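Local structure of mRNA interferase (Mycobacterium tuberculosis, 6L2A) at residues V53-N58 and T74-D79; C80-E85 and A108-A113. The protein probably acts as the toxin of a type II toxin-antitoxin system, a MazF-family endoribonuclease that cleaves RNA. The protein carries 6 engineered substitutions. All coordinates share one frame; numbering follows the deposited sequence.

Contact 1 (V53-N58 and T74-D79); sequences VPVTSN and TGLQVD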
loop_
_atom_site.group_PDB
_atom_site.type_symbol
_atom_site.label_atom_id
_atom_site.label_comp_id
_atom_site.label_asym_id
_atom_site.label_seq_id
_atom_site.Cartn_x
_atom_site.Cartn_y
_atom_site.Cartn_z
ATOM N N VAL A 53 0.300 -7.525 -1.318
ATOM C CA VAL A 53 1.719 -7.478 -0.975
ATOM C C VAL A 53 2.449 -8.521 -1.814
ATOM O O VAL A 53 2.208 -9.725 -1.648
ATOM C CB VAL A 53 1.928 -7.708 0.529
ATOM C CG1 VAL A 53 3.382 -7.992 0.828
ATOM C CG2 VAL A 53 1.451 -6.495 1.314
ATOM N N PRO A 54 3.329 -8.113 -2.726
ATOM C CA PRO A 54 3.999 -9.086 -3.595
ATOM C C PRO A 54 4.909 -10.018 -2.816
ATOM O O PRO A 54 5.428 -9.683 -1.748
ATOM C CB PRO A 54 4.805 -8.209 -4.562
ATOM C CG PRO A 54 4.148 -6.872 -4.506
ATOM C CD PRO A 54 3.645 -6.727 -3.104
ATOM N N VAL A 55 5.107 -11.203 -3.381
ATOM C CA VAL A 55 5.859 -12.280 -2.756
ATOM C C VAL A 55 6.977 -12.697 -3.703
ATOM O O VAL A 55 6.774 -12.766 -4.919
ATOM C CB VAL A 55 4.924 -13.461 -2.420
ATOM C CG1 VAL A 55 5.709 -14.695 -2.097
ATOM C CG2 VAL A 55 4.021 -13.097 -1.253
ATOM N N THR A 56 8.163 -12.954 -3.147
ATOM C CA THR A 56 9.324 -13.352 -3.933
ATOM C C THR A 56 9.987 -14.572 -3.307
ATOM O O THR A 56 9.898 -14.798 -2.099
ATOM C CB THR A 56 10.355 -12.217 -4.048
ATOM O OG1 THR A 56 11.520 -12.696 -4.732
ATOM C CG2 THR A 56 10.758 -11.722 -2.669
ATOM N N SER A 57 10.664 -15.351 -4.149
ATOM C CA SER A 57 11.328 -16.576 -3.722
ATOM C C SER A 57 12.769 -16.357 -3.279
ATOM O O SER A 57 13.419 -17.313 -2.846
ATOM C CB SER A 57 11.292 -17.616 -4.848
ATOM O OG SER A 57 11.810 -17.083 -6.054
ATOM N N ASN A 58 13.288 -15.136 -3.378
ATOM C CA ASN A 58 14.630 -14.828 -2.898
ATOM C C ASN A 58 14.538 -14.453 -1.424
ATOM O O ASN A 58 14.061 -13.365 -1.084
ATOM C CB ASN A 58 15.262 -13.701 -3.710
ATOM C CG ASN A 58 16.701 -13.434 -3.308
ATOM O OD1 ASN A 58 17.445 -14.360 -2.978
ATOM N ND2 ASN A 58 17.096 -12.166 -3.318
ATOM N N THR A 74 1.478 -22.355 2.096
ATOM C CA THR A 74 1.080 -21.279 1.197
ATOM C C THR A 74 0.583 -21.755 -0.161
ATOM O O THR A 74 -0.041 -20.971 -0.887
ATOM C CB THR A 74 2.261 -20.331 0.980
ATOM O OG1 THR A 74 3.384 -21.079 0.503
ATOM C CG2 THR A 74 2.631 -19.647 2.283
ATOM N N GLY A 75 0.835 -23.004 -0.538
ATOM C CA GLY A 75 0.604 -23.403 -1.910
ATOM C C GLY A 75 1.706 -22.998 -2.862
ATOM O O GLY A 75 1.690 -23.423 -4.027
ATOM N N LEU A 76 2.632 -22.158 -2.414
ATOM C CA LEU A 76 3.897 -21.936 -3.088
ATOM C C LEU A 76 4.783 -23.138 -2.814
ATOM O O LEU A 76 4.702 -23.754 -1.749
ATOM C CB LEU A 76 4.566 -20.663 -2.568
ATOM C CG LEU A 76 3.640 -19.441 -2.580
ATOM C CD1 LEU A 76 4.166 -18.342 -1.663
ATOM C CD2 LEU A 76 3.392 -18.917 -3.992
ATOM N N GLN A 77 5.636 -23.471 -3.785
ATOM C CA GLN A 77 6.493 -24.650 -3.696
ATOM C C GLN A 77 7.818 -24.399 -2.984
ATOM O O GLN A 77 8.480 -25.367 -2.589
ATOM C CB GLN A 77 6.767 -25.206 -5.100
ATOM N N VAL A 78 8.224 -23.141 -2.819
ATOM C CA VAL A 78 9.450 -22.778 -2.119
ATOM C C VAL A 78 9.100 -21.805 -1.008
ATOM O O VAL A 78 8.070 -21.125 -1.062
ATOM C CB VAL A 78 10.494 -22.139 -3.062
ATOM C CG1 VAL A 78 11.191 -23.197 -3.867
ATOM C CG2 VAL A 78 9.822 -21.128 -3.978
ATOM N N ASP A 79 9.963 -21.733 0.004
ATOM C CA ASP A 79 9.842 -20.658 0.978
ATOM C C ASP A 79 9.972 -19.322 0.263
ATOM O O ASP A 79 10.807 -19.152 -0.630
ATOM C CB ASP A 79 10.904 -20.780 2.071
ATOM C CG ASP A 79 10.643 -21.939 3.011
ATOM O OD1 ASP A 79 9.540 -22.518 2.944
ATOM O OD2 ASP A 79 11.539 -22.270 3.817
HETATM O O HOH W 1 13.302 -19.850 -1.572
#

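Contact 2 (C80-E85 and A108-A113); sequences CKAQAE and AQLDEA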
loop_
_atom_site.group_PDB
_atom_site.type_symbol
_atom_site.label_atom_id
_atom_site.label_comp_id
_atom_site.label_asym_id
_atom_site.label_seq_id
_atom_site.Cartn_x
_atom_site.Cartn_y
_atom_site.Cartn_z
ATOM N N CYS A 80 9.121 -18.379 0.642
ATOM C CA CYS A 80 9.078 -17.079 -0.002
ATOM C C CYS A 80 8.959 -16.017 1.076
ATOM O O CYS A 80 8.768 -16.320 2.256
ATOM C CB CYS A 80 7.913 -16.990 -0.990
ATOM S SG CYS A 80 8.063 -18.014 -2.472
ATOM N N LYS A 81 9.075 -14.759 0.673
ATOM C CA LYS A 81 8.865 -13.666 1.606
ATOM C C LYS A 81 7.898 -12.660 1.003
ATOM O O LYS A 81 7.995 -12.314 -0.178
ATOM C CB LYS A 81 10.187 -12.980 2.000
ATOM C CG LYS A 81 10.960 -12.339 0.869
ATOM C CD LYS A 81 12.168 -11.589 1.414
ATOM C CE LYS A 81 12.849 -10.769 0.334
ATOM N NZ LYS A 81 14.133 -10.186 0.812
ATOM N N ALA A 82 6.938 -12.229 1.817
ATOM C CA ALA A 82 6.062 -11.131 1.447
ATOM C C ALA A 82 6.807 -9.822 1.657
ATOM O O ALA A 82 7.446 -9.626 2.693
ATOM C CB ALA A 82 4.781 -11.158 2.280
ATOM N N GLN A 83 6.735 -8.935 0.673
ATOM C CA GLN A 83 7.474 -7.675 0.684
ATOM C C GLN A 83 6.479 -6.541 0.912
ATOM O O GLN A 83 5.907 -6.002 -0.037
ATOM C CB GLN A 83 8.237 -7.488 -0.621
ATOM C CG GLN A 83 9.166 -8.633 -0.978
ATOM C CD GLN A 83 9.892 -8.394 -2.286
ATOM O OE1 GLN A 83 9.474 -8.875 -3.339
ATOM N NE2 GLN A 83 10.983 -7.640 -2.227
ATOM N N ALA A 84 6.279 -6.175 2.182
ATOM C CA ALA A 84 5.331 -5.115 2.503
ATOM C C ALA A 84 5.752 -3.767 1.937
ATOM O O ALA A 84 4.890 -2.909 1.713
ATOM C CB ALA A 84 5.143 -5.005 4.017
ATOM N N GLU A 85 7.050 -3.558 1.699
ATOM C CA GLU A 85 7.497 -2.313 1.090
ATOM C C GLU A 85 7.120 -2.213 -0.383
ATOM O O GLU A 85 7.270 -1.139 -0.972
ATOM C CB GLU A 85 9.015 -2.153 1.257
ATOM C CG GLU A 85 9.880 -2.901 0.237
ATOM C CD GLU A 85 10.026 -4.389 0.525
ATOM O OE1 GLU A 85 9.312 -4.918 1.402
ATOM O OE2 GLU A 85 10.872 -5.033 -0.131
ATOM N N ALA A 108 -0.476 -12.274 11.027
ATOM C CA ALA A 108 -0.170 -11.383 12.142
ATOM C C ALA A 108 1.222 -10.780 11.990
ATOM O O ALA A 108 1.430 -9.595 12.278
ATOM C CB ALA A 108 -0.294 -12.132 13.469
ATOM N N GLN A 109 2.189 -11.583 11.540
ATOM C CA GLN A 109 3.510 -11.047 11.234
ATOM C C GLN A 109 3.437 -10.015 10.115
ATOM O O GLN A 109 4.103 -8.975 10.176
ATOM C CB GLN A 109 4.464 -12.177 10.853
ATOM C CG GLN A 109 5.069 -12.916 12.034
ATOM C CD GLN A 109 6.090 -13.949 11.600
ATOM O OE1 GLN A 109 7.259 -13.884 11.985
ATOM N NE2 GLN A 109 5.653 -14.908 10.792
ATOM N N LEU A 110 2.634 -10.286 9.084
ATOM C CA LEU A 110 2.485 -9.324 7.998
ATOM C C LEU A 110 1.812 -8.044 8.476
ATOM O O LEU A 110 2.140 -6.958 7.987
ATOM C CB LEU A 110 1.700 -9.947 6.844
ATOM C CG LEU A 110 1.601 -9.141 5.550
ATOM C CD1 LEU A 110 2.970 -8.618 5.120
ATOM C CD2 LEU A 110 0.997 -10.010 4.461
ATOM N N ASP A 111 0.880 -8.146 9.429
ATOM C CA ASP A 111 0.310 -6.941 10.025
ATOM C C ASP A 111 1.396 -6.074 10.650
ATOM O O ASP A 111 1.400 -4.849 10.478
ATOM C CB ASP A 111 -0.741 -7.301 11.076
ATOM C CG ASP A 111 -1.965 -7.970 10.484
ATOM O OD1 ASP A 111 -2.143 -7.927 9.247
ATOM O OD2 ASP A 111 -2.764 -8.527 11.265
ATOM N N GLU A 112 2.328 -6.694 11.379
ATOM C CA GLU A 112 3.398 -5.931 12.014
ATOM C C GLU A 112 4.348 -5.342 10.980
ATOM O O GLU A 112 4.815 -4.207 11.134
ATOM C CB GLU A 112 4.155 -6.815 13.003
ATOM C CG GLU A 112 3.358 -7.164 14.244
ATOM C CD GLU A 112 3.013 -5.939 15.067
ATOM O OE1 GLU A 112 3.937 -5.171 15.406
ATOM O OE2 GLU A 112 1.818 -5.744 15.372
ATOM N N ALA A 113 4.648 -6.096 9.919
ATOM C CA ALA A 113 5.516 -5.580 8.865
ATOM C C ALA A 113 4.865 -4.406 8.144
ATOM O O ALA A 113 5.543 -3.439 7.776
ATOM C CB ALA A 113 5.863 -6.693 7.878
#

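Contact 1 (V53-N58 and T74-D79)
Water 1 joins Ser-57 and Asp-79 by donating a hydrogen bond to each backbone carbonyl: it lies 2.8 Å from Ser-57 O and 2.8 Å from Asp-79 O. The bonds to Ser-57 O and Asp-79 O meet at water 1 at 88°, somewhat tighter than the water's own H-O-H angle but compatible with both hydrogens being used. Beside the bridge, Ser-57 CB rests on Val-78 CG2 at 3.9 Å, a methylene-to-methyl contact at the exposed end of the pair. Deeper in, Val-55 CG1 meets Leu-76 CD1 at 4.0 Å, the two side chains crossing at a slant. Leu-76 is stretched out (chi2 161°), with CD1 anti to CA, and this extension carries the methyl across to the strand. In the SH3-like fold of the PemK/MazF family, the contact lays the loop between helix 71-74 and strand 80-83 against the end of strand 49-56. Leu-69 and Cys-80 also pack on Val-55, while Ile-11 touches Leu-76. The start of the loop is set by Gly-75, whose positive phi (80°) takes the chain out of helical geometry, and by an ST turn in which Leu-76 N donates to Thr-74 OG1 at 3.2 Å. At the other end of the loop, Asp-79 OD1 turns from the strand and accepts a hydrogen bond from Ala-71 N.

Contact 2 (C80-E85 and A108-A113)
Leu-110 reaches from helix 104-117 to strand 80-83 with one methyl, CD1, which lies 4.2 Å from Ala-82 CB and 4.4 Å from Ala-84 CB. This is helix-on-sheet packing within the SH3-like fold of the PemK/MazF toxins, and all four touching residues are buried. Ala-82 CB and Ala-84 CB are 6.4 Å apart, and the lines to them from Leu-110 CD1 open at about 97°, so the one methyl bridges the two alanines and engages both. The leucine gets there because its CG is anti to the backbone N (chi1 -172°), which swings the branch toward the strand although its CB does not point there. One turn further along the helix, Ala-113 meets Ala-84 with both its side chain and its backbone: its CB stands 4.3 Å from Ala-84 CB, and its carbonyl O is 4.1 Å from that same methyl. Both side chains are single methyls, and the CA atoms of Ala-84 and Ala-113 are 6.4 Å apart, the closest pair of the two segments.

In the next shell, Val-53 and Leu-69 pack on Ala-82, Val-33 on Leu-110, Val-67 on Ala-113 and Leu-114 on Ala-84. The strand is held in place by backbone bonds to both neighbours, Ala-82 with Val-67 and Gln-83 with Pro-54. Beyond Ala-84 the chain turns into a 3-10 segment, where Glu-85 O accepts from Ser-89 OG of the second subunit. On the helix side, the turn that presents both Leu-110 and Ala-113 is fixed by Ala-113 N donating to Gln-109 O at 2.9 Å.

Overall arrangement
From the N terminus the chain passes strands 10-14 and 28-32 and helix 36-45 before strand 49-56, whose end opens contact 1; this contact closes the loop holding strand 66-69 and most of helix 71-74. Asp-79 ends that contact and Cys-80 begins the next, so the two follow in series and neither nest nor cross. Contact 2 closes a second loop, containing strands 88-91 and 95-101, when helix 104-117 returns to strand 80-83. The centres of contacts 1 and 2 lie about 12 Å apart. Strands 49-56 and 80-83 are antiparallel neighbours, directly joining the contacts: Thr-56 O is 2.9 Å from Lys-81 N, a probable hydrogen bond. One sheet thus carries a surface loop and the C-terminal helix.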